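Local coordinates for protein vacuolar aminopeptidase 1 (PDB 5JGF) that removes N-terminal residues, preferably neutral or hydrophobic ones, from peptides as a dodecameric zinc aminopeptidase of the yeast vacuole, at residues D[14-19]-D[254-259]; D[203-208]-D[218-223]; D[307-312]-D[416-421]. One frame throughout, in Å; residues are numbered along the deposited sequence.

Contact 1: D[14-19]-D[254-259]; sequences EFIDFI and HFLFAP
Leu256 pushes its isobutyl group into the notch between Phe15 and Ile16, joining helix 7-21 to strand 255-258, the middle strand of a small antiparallel sheet. Its CD1 meets the Phe15 ring at the edge, close to the ring plane, 4.0 Å from CD2. On the Ile16 side the two aliphatic chains run past each other in opposite senses, with Leu256 CD1 4.1 Å from Ile16 CG1. A turn further along the helix, chi1 of -70° sets Ile19 CG1 beside the backbone N and turns CG2 anti to it, toward Pro259, where CG2 lies 3.9 Å from Pro259 CG and 3.3 Å from Pro259 O. Ile19 CG1 also rests on one face of the Phe15 ring, 3.6 Å above its plane, while helix 261-278 adds Leu261, Leu265 and Phe268 around that ring. The Phe15 side chain lies about 9 Å from that of zinc ligand Asp262. The polar side of helix 7-21 looks elsewhere: Glu14 is exposed, and Asp17 forms a salt bridge with Lys245. Phe257 points away from the helix and packs on Asp131 of a neighbouring subunit. No hydrogen bond links the two segments, so shape and the burial of hydrocarbon hold them together.

Contact 2: D[203-208]-D[218-223]; sequences DDEKKS and LLRYVA
Glu205 and Arg220 join the loop 203-208 to helix 216-226 through a two-pronged salt bridge. Just before the 3-10 turn 205-207, Asp204 bonds through OD1 to Ser231 OG, and its backbone O accepts Lys207 N at 2.9 Å, closing the turn. Within that turn Glu205 points toward the helix. Its CG is anti to its own carbonyl carbon (chi1 -61°) and the chain runs out extended, crossing the arginine side chain at about a right angle. The grip is side-on: Arg220 NE gives a bond of 2.7 Å to Glu205 OE2, and Arg220 NH2 one of 3.0 Å to Glu205 OE1. Both are nearly straight and leave close to the guanidinium plane. OE1 uses its syn lone pair, whereas OE2 is met on the syn side, 26° out of the carboxylate plane; the two flat groups are turned 30° apart. The bridge fastens a surface excursion between strand 187-189 and helix 216-226, away from the zinc site; that helix packs Val222 on Leu233 and Leu238 of strand 233-242, in the six-stranded antiparallel sheet. A second layer of bonds fixes both partners: Glu205 OE1 also accepts Thr202 N, and Arg220 NH1 reaches Glu199 O. A leucine in place of Arg220 would probably leave the Glu205 carboxylate without its countercharge and Glu199 O without this donor, freeing the loop to shift. Two residues after Glu205, Lys207 makes a long salt bridge to Asp204, NZ to OD2 at 3.8 Å. Buried Ser208 ends the segment, its N bonded to Glu205 O at 3.1 Å and its OG bonded to both Leu233 O and Leu210 N.

Contact 3: D[307-312]-D[416-421]; sequences GAKGGL and GPSLAS
The 3-10 turn 308-310 meets the first turn of helix 416-423 with Lys309 nearest Ser418 (CA atoms 6.4 Å apart) and Ala308 nearest Leu419 (CA atoms 6.8 Å apart). Lys309 reaches across with an otherwise extended chain that bends at its last torsion (chi4 -67°), bringing NZ within 2.8 Å of Ser418 OG, to which it donates a hydrogen bond. Beside this polar link the contact is apolar: Leu419 CD2 approaches the Ala308 methyl, CB, at 4.1 Å. Ala308 O accepts from Gln422 NE2, so the same helix holds the turn by a second polar bond. Ser421 doubles back on its own helix, its OG 2.8 Å from Pro417 O and tilted 29° from that carbonyl's plane; Ser421 N reaches the same oxygen from the opposite face. Pro417, Ala420 and Ser421 pack on a neighbouring subunit, not the one met by contacts 1 and 2, so the helix meets both the turn and that subunit. Gly311, with positive phi, takes the N-cap position of helix 312-324. The Ala308 side chain lies about 7 Å from those of Glu298 and His91 and about 11 Å from a bound zinc, placing this turn-to-helix packing near the metal site of an M18 aminopeptidase.

How the contacts relate
From the N terminus, helix 7-21 starts contact 1, which closes only at strand 255-258, enclosing 234 residues in a long loop. Contact 2 is nested inside it, a short-range closure spanning nine residues before and into helix 216-226; the two centres lie 35 Å apart, and both regions touch the same neighbouring subunit. Contact 3 follows in series and closes a loop of 103 residues between the turn before helix 312-324 and helix 416-423, with no crossing of the earlier closures. Contact 1 ties the N-terminal helix to the three-stranded sheet, contact 2 fastens a peripheral loop beside the six-stranded sheet, and contact 3, across the chain's centre from contact 1, belongs to the region of the nine-stranded sheet.

Contact 1: D[14-19]-D[254-259]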
ATOM      1  N   GLU D  14     -10.041   3.201 -55.734  1.00 17.41           N
ATOM      2  CA  GLU D  14     -10.482   4.590 -55.803  1.00 17.55           C
ATOM      3  C   GLU D  14     -10.519   5.159 -54.391  1.00 16.23           C
ATOM      4  O   GLU D  14     -10.144   6.309 -54.169  1.00 14.01           O
ATOM      5  CB  GLU D  14     -11.875   4.696 -56.428  1.00 19.82           C
ATOM      6  CG  GLU D  14     -11.918   4.501 -57.937  1.00 28.99           C
ATOM      7  CD  GLU D  14     -11.048   5.498 -58.684  1.00 34.17           C
ATOM      8  OE1 GLU D  14     -11.045   6.692 -58.313  1.00 35.59           O
ATOM      9  OE2 GLU D  14     -10.373   5.089 -59.653  1.00 38.73           O
ATOM     10  N   PHE D  15     -10.980   4.349 -53.440  1.00 14.46           N
ATOM     11  CA  PHE D  15     -11.052   4.789 -52.051  1.00 12.73           C
ATOM     12  C   PHE D  15      -9.650   5.075 -51.515  1.00 13.43           C
ATOM     13  O   PHE D  15      -9.420   6.097 -50.867  1.00 13.40           O
ATOM     14  CB  PHE D  15     -11.726   3.725 -51.176  1.00 13.31           C
ATOM     15  CG  PHE D  15     -11.759   4.081 -49.711  1.00 14.32           C
ATOM     16  CD1 PHE D  15     -12.503   5.169 -49.262  1.00 14.10           C
ATOM     17  CD2 PHE D  15     -11.019   3.349 -48.786  1.00 16.61           C
ATOM     18  CE1 PHE D  15     -12.508   5.528 -47.907  1.00 13.47           C
ATOM     19  CE2 PHE D  15     -11.016   3.698 -47.431  1.00 15.02           C
ATOM     20  CZ  PHE D  15     -11.762   4.790 -46.994  1.00 15.67           C
ATOM     21  N   ILE D  16      -8.715   4.167 -51.777  1.00 14.21           N
ATOM     22  CA  ILE D  16      -7.338   4.349 -51.318  1.00 13.80           C
ATOM     23  C   ILE D  16      -6.764   5.654 -51.870  1.00 15.79           C
ATOM     24  O   ILE D  16      -6.131   6.425 -51.141  1.00 12.74           O
ATOM     25  CB  ILE D  16      -6.451   3.150 -51.739  1.00 14.87           C
ATOM     26  CG1 ILE D  16      -6.795   1.932 -50.872  1.00 14.77           C
ATOM     27  CG2 ILE D  16      -4.970   3.515 -51.627  1.00 14.26           C
ATOM     28  CD1 ILE D  16      -6.093   0.653 -51.288  1.00 14.56           C
ATOM     29  N   ASP D  17      -6.994   5.910 -53.155  1.00 16.26           N
ATOM     30  CA  ASP D  17      -6.503   7.139 -53.773  1.00 16.71           C
ATOM     31  C   ASP D  17      -7.161   8.364 -53.139  1.00 13.74           C
ATOM     32  O   ASP D  17      -6.505   9.376 -52.902  1.00 13.51           O
ATOM     33  CB  ASP D  17      -6.767   7.129 -55.282  1.00 19.46           C
ATOM     34  CG  ASP D  17      -5.985   6.049 -56.003  1.00 25.98           C
ATOM     35  OD1 ASP D  17      -4.948   5.605 -55.462  1.00 28.08           O
ATOM     36  OD2 ASP D  17      -6.397   5.653 -57.118  1.00 28.85           O
ATOM     37  N   PHE D  18      -8.458   8.260 -52.863  1.00 13.80           N
ATOM     38  CA  PHE D  18      -9.219   9.341 -52.241  1.00 12.98           C
ATOM     39  C   PHE D  18      -8.609   9.705 -50.888  1.00 13.34           C
ATOM     40  O   PHE D  18      -8.366  10.876 -50.596  1.00 11.66           O
ATOM     41  CB  PHE D  18     -10.683   8.897 -52.077  1.00 13.59           C
ATOM     42  CG  PHE D  18     -11.436   9.614 -50.986  1.00 13.28           C
ATOM     43  CD1 PHE D  18     -11.764  10.960 -51.104  1.00 13.44           C
ATOM     44  CD2 PHE D  18     -11.853   8.921 -49.851  1.00 13.23           C
ATOM     45  CE1 PHE D  18     -12.502  11.608 -50.105  1.00 14.62           C
ATOM     46  CE2 PHE D  18     -12.587   9.554 -48.850  1.00 13.19           C
ATOM     47  CZ  PHE D  18     -12.915  10.901 -48.977  1.00 14.48           C
ATOM     48  N   ILE D  19      -8.352   8.693 -50.066  1.00 12.84           N
ATOM     49  CA  ILE D  19      -7.773   8.920 -48.746  1.00 12.18           C
ATOM     50  C   ILE D  19      -6.388   9.555 -48.852  1.00 13.42           C
ATOM     51  O   ILE D  19      -6.068  10.493 -48.124  1.00 11.62           O
ATOM     52  CB  ILE D  19      -7.664   7.588 -47.962  1.00 12.73           C
ATOM     53  CG1 ILE D  19      -9.064   7.100 -47.570  1.00 12.46           C
ATOM     54  CG2 ILE D  19      -6.761   7.763 -46.739  1.00 12.85           C
ATOM     55  CD1 ILE D  19      -9.782   7.992 -46.561  1.00 13.13           C
ATOM     56  N   HIS D 254      -7.544  -9.980 -48.705  1.00 16.28           N
ATOM     57  CA  HIS D 254      -8.849  -9.828 -48.064  1.00 16.35           C
ATOM     58  C   HIS D 254      -9.000  -8.499 -47.331  1.00 15.94           C
ATOM     59  O   HIS D 254     -10.109  -8.128 -46.946  1.00 14.27           O
ATOM     60  CB  HIS D 254      -9.063 -10.937 -47.033  1.00 18.68           C
ATOM     61  CG  HIS D 254      -9.107 -12.313 -47.617  1.00 23.28           C
ATOM     62  ND1 HIS D 254      -8.414 -13.372 -47.071  1.00 24.39           N
ATOM     63  CD2 HIS D 254      -9.777 -12.808 -48.683  1.00 23.58           C
ATOM     64  CE1 HIS D 254      -8.658 -14.463 -47.775  1.00 26.50           C
ATOM     65  NE2 HIS D 254      -9.483 -14.148 -48.760  1.00 25.33           N
ATOM     66  N   PHE D 255      -7.891  -7.793 -47.138  1.00 14.03           N
ATOM     67  CA  PHE D 255      -7.909  -6.539 -46.391  1.00 14.53           C
ATOM     68  C   PHE D 255      -7.478  -5.286 -47.134  1.00 14.29           C
ATOM     69  O   PHE D 255      -6.832  -5.344 -48.180  1.00 12.53           O
ATOM     70  CB  PHE D 255      -7.009  -6.667 -45.157  1.00 13.80           C
ATOM     71  CG  PHE D 255      -7.400  -7.781 -44.232  1.00 16.78           C
ATOM     72  CD1 PHE D 255      -8.568  -7.703 -43.484  1.00 17.83           C
ATOM     73  CD2 PHE D 255      -6.596  -8.911 -44.111  1.00 18.54           C
ATOM     74  CE1 PHE D 255      -8.932  -8.738 -42.626  1.00 18.87           C
ATOM     75  CE2 PHE D 255      -6.952  -9.952 -43.253  1.00 18.31           C
ATOM     76  CZ  PHE D 255      -8.121  -9.864 -42.511  1.00 18.04           C
ATOM     77  N   LEU D 256      -7.833  -4.150 -46.542  1.00 13.44           N
ATOM     78  CA  LEU D 256      -7.475  -2.836 -47.052  1.00 13.27           C
ATOM     79  C   LEU D 256      -6.934  -2.096 -45.831  1.00 12.32           C
ATOM     80  O   LEU D 256      -7.638  -1.945 -44.832  1.00 13.55           O
ATOM     81  CB  LEU D 256      -8.705  -2.111 -47.618  1.00 13.80           C
ATOM     82  CG  LEU D 256      -8.491  -0.734 -48.273  1.00 17.10           C
ATOM     83  CD1 LEU D 256      -9.666  -0.411 -49.182  1.00 16.14           C
ATOM     84  CD2 LEU D 256      -8.343   0.344 -47.209  1.00 14.99           C
ATOM     85  N   PHE D 257      -5.672  -1.679 -45.903  1.00 11.75           N
ATOM     86  CA  PHE D 257      -5.032  -0.957 -44.808  1.00 12.39           C
ATOM     87  C   PHE D 257      -4.923   0.498 -45.237  1.00 12.62           C
ATOM     88  O   PHE D 257      -4.433   0.791 -46.326  1.00 13.11           O
ATOM     89  CB  PHE D 257      -3.619  -1.496 -44.536  1.00 12.39           C
ATOM     90  CG  PHE D 257      -3.549  -2.992 -44.348  1.00 12.79           C
ATOM     91  CD1 PHE D 257      -4.576  -3.685 -43.716  1.00 11.45           C
ATOM     92  CD2 PHE D 257      -2.421  -3.698 -44.757  1.00 13.60           C
ATOM     93  CE1 PHE D 257      -4.481  -5.059 -43.492  1.00 12.10           C
ATOM     94  CE2 PHE D 257      -2.315  -5.074 -44.536  1.00 12.25           C
ATOM     95  CZ  PHE D 257      -3.345  -5.754 -43.902  1.00 14.41           C
ATOM     96  N   ALA D 258      -5.371   1.409 -44.387  1.00 13.63           N
ATOM     97  CA  ALA D 258      -5.311   2.820 -44.736  1.00 11.92           C
ATOM     98  C   ALA D 258      -5.589   3.693 -43.534  1.00 12.65           C
ATOM     99  O   ALA D 258      -6.230   3.265 -42.573  1.00 11.94           O
ATOM    100  CB  ALA D 258      -6.330   3.135 -45.846  1.00 13.06           C
ATOM    101  N   PRO D 259      -5.110   4.942 -43.575  1.00 12.69           N
ATOM    102  CA  PRO D 259      -5.335   5.858 -42.460  1.00 12.35           C
ATOM    103  C   PRO D 259      -6.669   6.579 -42.590  1.00 15.07           C
ATOM    104  O   PRO D 259      -7.270   6.617 -43.668  1.00 11.69           O
ATOM    105  CB  PRO D 259      -4.172   6.828 -42.583  1.00 14.93           C
ATOM    106  CG  PRO D 259      -4.054   6.969 -44.088  1.00 13.60           C
ATOM    107  CD  PRO D 259      -4.163   5.521 -44.549  1.00 12.83           C
TER

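Contact 2: D[203-208]-D[218-223]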
ATOM      1  N   ASP D 203      12.481  41.889 -45.688  1.00 41.32           N
ATOM      2  CA  ASP D 203      11.536  42.878 -45.183  1.00 42.46           C
ATOM      3  C   ASP D 203      10.098  42.596 -45.599  1.00 40.97           C
ATOM      4  O   ASP D 203       9.163  42.913 -44.863  1.00 40.73           O
ATOM      5  CB  ASP D 203      11.932  44.287 -45.638  1.00 46.26           C
ATOM      6  CG  ASP D 203      13.136  44.825 -44.888  1.00 49.33           C
ATOM      7  OD1 ASP D 203      13.639  44.129 -43.979  1.00 50.58           O
ATOM      8  OD2 ASP D 203      13.578  45.949 -45.207  1.00 53.20           O
ATOM      9  N   ASP D 204       9.919  41.999 -46.772  1.00 39.76           N
ATOM     10  CA  ASP D 204       8.578  41.699 -47.255  1.00 39.39           C
ATOM     11  C   ASP D 204       7.930  40.583 -46.435  1.00 36.81           C
ATOM     12  O   ASP D 204       6.762  40.680 -46.052  1.00 34.89           O
ATOM     13  CB  ASP D 204       8.622  41.292 -48.730  1.00 43.82           C
ATOM     14  CG  ASP D 204       7.259  41.371 -49.394  1.00 49.24           C
ATOM     15  OD1 ASP D 204       6.805  40.356 -49.967  1.00 51.99           O
ATOM     16  OD2 ASP D 204       6.642  42.456 -49.345  1.00 52.15           O
ATOM     17  N   GLU D 205       8.690  39.524 -46.168  1.00 34.21           N
ATOM     18  CA  GLU D 205       8.179  38.394 -45.398  1.00 33.05           C
ATOM     19  C   GLU D 205       7.720  38.836 -44.011  1.00 33.93           C
ATOM     20  O   GLU D 205       6.742  38.311 -43.477  1.00 33.21           O
ATOM     21  CB  GLU D 205       9.254  37.309 -45.273  1.00 31.49           C
ATOM     22  CG  GLU D 205       9.705  36.733 -46.609  1.00 30.88           C
ATOM     23  CD  GLU D 205      10.911  35.823 -46.480  1.00 30.33           C
ATOM     24  OE1 GLU D 205      11.817  36.150 -45.685  1.00 31.54           O
ATOM     25  OE2 GLU D 205      10.966  34.792 -47.182  1.00 31.18           O
ATOM     26  N   LYS D 206       8.421  39.811 -43.438  1.00 34.44           N
ATOM     27  CA  LYS D 206       8.087  40.319 -42.113  1.00 36.00           C
ATOM     28  C   LYS D 206       6.760  41.067 -42.103  1.00 34.71           C
ATOM     29  O   LYS D 206       6.249  41.416 -41.042  1.00 35.68           O
ATOM     30  CB  LYS D 206       9.190  41.246 -41.602  1.00 38.43           C
ATOM     31  CG  LYS D 206      10.538  40.576 -41.422  1.00 42.33           C
ATOM     32  CD  LYS D 206      11.580  41.588 -40.980  1.00 46.81           C
ATOM     33  CE  LYS D 206      12.956  40.959 -40.859  1.00 50.04           C
ATOM     34  NZ  LYS D 206      13.984  41.971 -40.480  1.00 53.06           N
ATOM     35  N   LYS D 207       6.207  41.315 -43.285  1.00 32.45           N
ATOM     36  CA  LYS D 207       4.937  42.022 -43.390  1.00 28.67           C
ATOM     37  C   LYS D 207       3.755  41.101 -43.114  1.00 30.81           C
ATOM     38  O   LYS D 207       2.643  41.561 -42.858  1.00 33.02           O
ATOM     39  CB  LYS D 207       4.791  42.647 -44.781  1.00 31.26           C
ATOM     40  CG  LYS D 207       5.810  43.739 -45.074  1.00 26.42           C
ATOM     41  CD  LYS D 207       5.596  44.334 -46.459  1.00 24.77           C
ATOM     42  CE  LYS D 207       6.585  45.455 -46.730  1.00 25.18           C
ATOM     43  NZ  LYS D 207       6.406  46.005 -48.109  1.00 28.71           N
ATOM     44  N   SER D 208       3.997  39.798 -43.164  1.00 30.82           N
ATOM     45  CA  SER D 208       2.941  38.825 -42.923  1.00 29.29           C
ATOM     46  C   SER D 208       2.485  38.827 -41.471  1.00 27.09           C
ATOM     47  O   SER D 208       3.302  38.883 -40.556  1.00 27.44           O
ATOM     48  CB  SER D 208       3.416  37.415 -43.287  1.00 29.57           C
ATOM     49  OG  SER D 208       2.461  36.442 -42.887  1.00 29.26           O
ATOM     50  N   LEU D 218       8.859  27.218 -42.568  1.00 22.32           N
ATOM     51  CA  LEU D 218       7.515  26.681 -42.762  1.00 21.63           C
ATOM     52  C   LEU D 218       6.644  27.649 -43.558  1.00 19.95           C
ATOM     53  O   LEU D 218       5.910  27.234 -44.455  1.00 18.30           O
ATOM     54  CB  LEU D 218       6.854  26.387 -41.411  1.00 22.45           C
ATOM     55  CG  LEU D 218       5.394  25.907 -41.454  1.00 25.12           C
ATOM     56  CD1 LEU D 218       5.275  24.646 -42.307  1.00 26.20           C
ATOM     57  CD2 LEU D 218       4.903  25.631 -40.039  1.00 27.54           C
ATOM     58  N   LEU D 219       6.727  28.937 -43.234  1.00 18.21           N
ATOM     59  CA  LEU D 219       5.935  29.937 -43.949  1.00 20.03           C
ATOM     60  C   LEU D 219       6.293  29.952 -45.437  1.00 20.29           C
ATOM     61  O   LEU D 219       5.411  29.992 -46.293  1.00 19.98           O
ATOM     62  CB  LEU D 219       6.149  31.329 -43.340  1.00 19.48           C
ATOM     63  CG  LEU D 219       5.594  31.524 -41.921  1.00 21.36           C
ATOM     64  CD1 LEU D 219       5.887  32.933 -41.425  1.00 21.17           C
ATOM     65  CD2 LEU D 219       4.088  31.266 -41.933  1.00 20.08           C
ATOM     66  N   ARG D 220       7.588  29.912 -45.741  1.00 20.53           N
ATOM     67  CA  ARG D 220       8.039  29.913 -47.132  1.00 20.14           C
ATOM     68  C   ARG D 220       7.570  28.656 -47.854  1.00 21.20           C
ATOM     69  O   ARG D 220       7.157  28.708 -49.015  1.00 20.34           O
ATOM     70  CB  ARG D 220       9.567  29.991 -47.199  1.00 21.96           C
ATOM     71  CG  ARG D 220      10.143  31.336 -46.786  1.00 22.30           C
ATOM     72  CD  ARG D 220      11.652  31.251 -46.610  1.00 23.80           C
ATOM     73  NE  ARG D 220      12.241  32.555 -46.323  1.00 25.78           N
ATOM     74  CZ  ARG D 220      13.464  32.733 -45.833  1.00 27.81           C
ATOM     75  NH1 ARG D 220      14.239  31.688 -45.570  1.00 28.44           N
ATOM     76  NH2 ARG D 220      13.913  33.960 -45.605  1.00 28.17           N
ATOM     77  N   TYR D 221       7.626  27.528 -47.154  1.00 20.44           N
ATOM     78  CA  TYR D 221       7.220  26.256 -47.733  1.00 20.86           C
ATOM     79  C   TYR D 221       5.739  26.202 -48.115  1.00 20.49           C
ATOM     80  O   TYR D 221       5.405  25.840 -49.245  1.00 22.19           O
ATOM     81  CB  TYR D 221       7.562  25.109 -46.772  1.00 20.87           C
ATOM     82  CG  TYR D 221       7.191  23.745 -47.307  1.00 21.44           C
ATOM     83  CD1 TYR D 221       6.107  23.039 -46.784  1.00 19.34           C
ATOM     84  CD2 TYR D 221       7.897  23.177 -48.366  1.00 22.45           C
ATOM     85  CE1 TYR D 221       5.732  21.805 -47.306  1.00 20.43           C
ATOM     86  CE2 TYR D 221       7.530  21.945 -48.897  1.00 22.85           C
ATOM     87  CZ  TYR D 221       6.446  21.265 -48.365  1.00 20.89           C
ATOM     88  OH  TYR D 221       6.066  20.064 -48.911  1.00 19.10           O
ATOM     89  N   VAL D 222       4.850  26.563 -47.194  1.00 19.86           N
ATOM     90  CA  VAL D 222       3.422  26.520 -47.503  1.00 20.65           C
ATOM     91  C   VAL D 222       3.013  27.609 -48.494  1.00 20.78           C
ATOM     92  O   VAL D 222       2.048  27.444 -49.235  1.00 20.79           O
ATOM     93  CB  VAL D 222       2.552  26.626 -46.226  1.00 20.70           C
ATOM     94  CG1 VAL D 222       2.841  25.442 -45.307  1.00 20.76           C
ATOM     95  CG2 VAL D 222       2.812  27.932 -45.514  1.00 21.65           C
ATOM     96  N   ALA D 223       3.749  28.716 -48.508  1.00 20.97           N
ATOM     97  CA  ALA D 223       3.457  29.800 -49.442  1.00 22.26           C
ATOM     98  C   ALA D 223       3.789  29.285 -50.838  1.00 22.46           C
ATOM     99  O   ALA D 223       3.044  29.511 -51.791  1.00 23.83           O
ATOM    100  CB  ALA D 223       4.305  31.024 -49.114  1.00 21.01           C
TER

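Contact 3: D[307-312]-D[416-421]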
ATOM      1  N   GLY D 307     -20.692  20.854 -36.950  1.00 13.57           N
ATOM      2  CA  GLY D 307     -20.898  19.490 -36.492  1.00 14.14           C
ATOM      3  C   GLY D 307     -22.372  19.136 -36.594  1.00 13.22           C
ATOM      4  O   GLY D 307     -23.191  19.993 -36.936  1.00 12.49           O
ATOM      5  N   ALA D 308     -22.722  17.889 -36.290  1.00 13.12           N
ATOM      6  CA  ALA D 308     -24.115  17.450 -36.374  1.00 13.29           C
ATOM      7  C   ALA D 308     -25.084  18.320 -35.584  1.00 14.57           C
ATOM      8  O   ALA D 308     -26.213  18.534 -36.015  1.00 13.23           O
ATOM      9  CB  ALA D 308     -24.242  15.996 -35.923  1.00 14.45           C
ATOM     10  N   LYS D 309     -24.653  18.817 -34.429  1.00 12.39           N
ATOM     11  CA  LYS D 309     -25.529  19.645 -33.611  1.00 13.68           C
ATOM     12  C   LYS D 309     -25.725  21.040 -34.206  1.00 12.87           C
ATOM     13  O   LYS D 309     -26.594  21.788 -33.755  1.00 12.84           O
ATOM     14  CB  LYS D 309     -24.983  19.737 -32.180  1.00 12.79           C
ATOM     15  CG  LYS D 309     -24.942  18.384 -31.461  1.00 16.10           C
ATOM     16  CD  LYS D 309     -24.343  18.503 -30.062  1.00 15.87           C
ATOM     17  CE  LYS D 309     -24.213  17.140 -29.383  1.00 17.54           C
ATOM     18  NZ  LYS D 309     -25.534  16.512 -29.085  1.00 16.28           N
ATOM     19  N   GLY D 310     -24.927  21.367 -35.223  1.00 13.61           N
ATOM     20  CA  GLY D 310     -25.016  22.659 -35.892  1.00 14.26           C
ATOM     21  C   GLY D 310     -26.217  22.759 -36.824  1.00 15.92           C
ATOM     22  O   GLY D 310     -26.530  23.833 -37.340  1.00 16.24           O
ATOM     23  N   GLY D 311     -26.866  21.623 -37.061  1.00 14.93           N
ATOM     24  CA  GLY D 311     -28.069  21.572 -37.878  1.00 16.58           C
ATOM     25  C   GLY D 311     -28.071  21.877 -39.368  1.00 16.96           C
ATOM     26  O   GLY D 311     -29.077  22.371 -39.877  1.00 16.79           O
ATOM     27  N   LEU D 312     -26.992  21.582 -40.084  1.00 16.00           N
ATOM     28  CA  LEU D 312     -26.989  21.857 -41.521  1.00 17.38           C
ATOM     29  C   LEU D 312     -28.075  21.048 -42.239  1.00 17.51           C
ATOM     30  O   LEU D 312     -28.702  21.537 -43.180  1.00 16.65           O
ATOM     31  CB  LEU D 312     -25.621  21.553 -42.134  1.00 16.31           C
ATOM     32  CG  LEU D 312     -25.525  21.804 -43.647  1.00 17.06           C
ATOM     33  CD1 LEU D 312     -25.836  23.276 -43.944  1.00 16.68           C
ATOM     34  CD2 LEU D 312     -24.136  21.436 -44.150  1.00 16.80           C
ATOM     35  N   GLY D 416     -25.726   9.922 -34.329  1.00 11.88           N
ATOM     36  CA  GLY D 416     -27.068   9.366 -34.434  1.00 13.69           C
ATOM     37  C   GLY D 416     -28.110   9.947 -33.497  1.00 14.13           C
ATOM     38  O   GLY D 416     -29.134  10.474 -33.949  1.00 14.52           O
ATOM     39  N   PRO D 417     -27.897   9.838 -32.179  1.00 13.19           N
ATOM     40  CA  PRO D 417     -28.847  10.372 -31.201  1.00 12.52           C
ATOM     41  C   PRO D 417     -29.124  11.865 -31.404  1.00 13.89           C
ATOM     42  O   PRO D 417     -30.255  12.320 -31.230  1.00 13.76           O
ATOM     43  CB  PRO D 417     -28.168  10.070 -29.871  1.00 12.62           C
ATOM     44  CG  PRO D 417     -27.494   8.757 -30.154  1.00 13.88           C
ATOM     45  CD  PRO D 417     -26.883   8.989 -31.523  1.00 13.26           C
ATOM     46  N   SER D 418     -28.090  12.619 -31.772  1.00 12.54           N
ATOM     47  CA  SER D 418     -28.242  14.053 -32.003  1.00 13.98           C
ATOM     48  C   SER D 418     -29.185  14.312 -33.181  1.00 14.35           C
ATOM     49  O   SER D 418     -30.121  15.103 -33.071  1.00 12.85           O
ATOM     50  CB  SER D 418     -26.884  14.709 -32.285  1.00 12.84           C
ATOM     51  OG  SER D 418     -26.053  14.699 -31.136  1.00 16.29           O
ATOM     52  N   LEU D 419     -28.938  13.643 -34.305  1.00 13.68           N
ATOM     53  CA  LEU D 419     -29.787  13.837 -35.481  1.00 14.46           C
ATOM     54  C   LEU D 419     -31.232  13.411 -35.215  1.00 15.06           C
ATOM     55  O   LEU D 419     -32.170  14.104 -35.610  1.00 15.59           O
ATOM     56  CB  LEU D 419     -29.225  13.072 -36.684  1.00 13.67           C
ATOM     57  CG  LEU D 419     -27.854  13.526 -37.197  1.00 14.98           C
ATOM     58  CD1 LEU D 419     -27.487  12.724 -38.435  1.00 14.88           C
ATOM     59  CD2 LEU D 419     -27.883  15.019 -37.517  1.00 14.24           C
ATOM     60  N   ALA D 420     -31.412  12.282 -34.535  1.00 14.99           N
ATOM     61  CA  ALA D 420     -32.753  11.790 -34.226  1.00 15.02           C
ATOM     62  C   ALA D 420     -33.520  12.761 -33.328  1.00 16.01           C
ATOM     63  O   ALA D 420     -34.700  13.042 -33.558  1.00 15.34           O
ATOM     64  CB  ALA D 420     -32.664  10.418 -33.557  1.00 15.26           C
ATOM     65  N   SER D 421     -32.846  13.274 -32.306  1.00 14.11           N
ATOM     66  CA  SER D 421     -33.466  14.200 -31.367  1.00 14.62           C
ATOM     67  C   SER D 421     -33.771  15.548 -32.004  1.00 15.31           C
ATOM     68  O   SER D 421     -34.825  16.135 -31.762  1.00 14.13           O
ATOM     69  CB  SER D 421     -32.547  14.416 -30.159  1.00 15.98           C
ATOM     70  OG  SER D 421     -32.282  13.185 -29.510  1.00 22.64           O
TER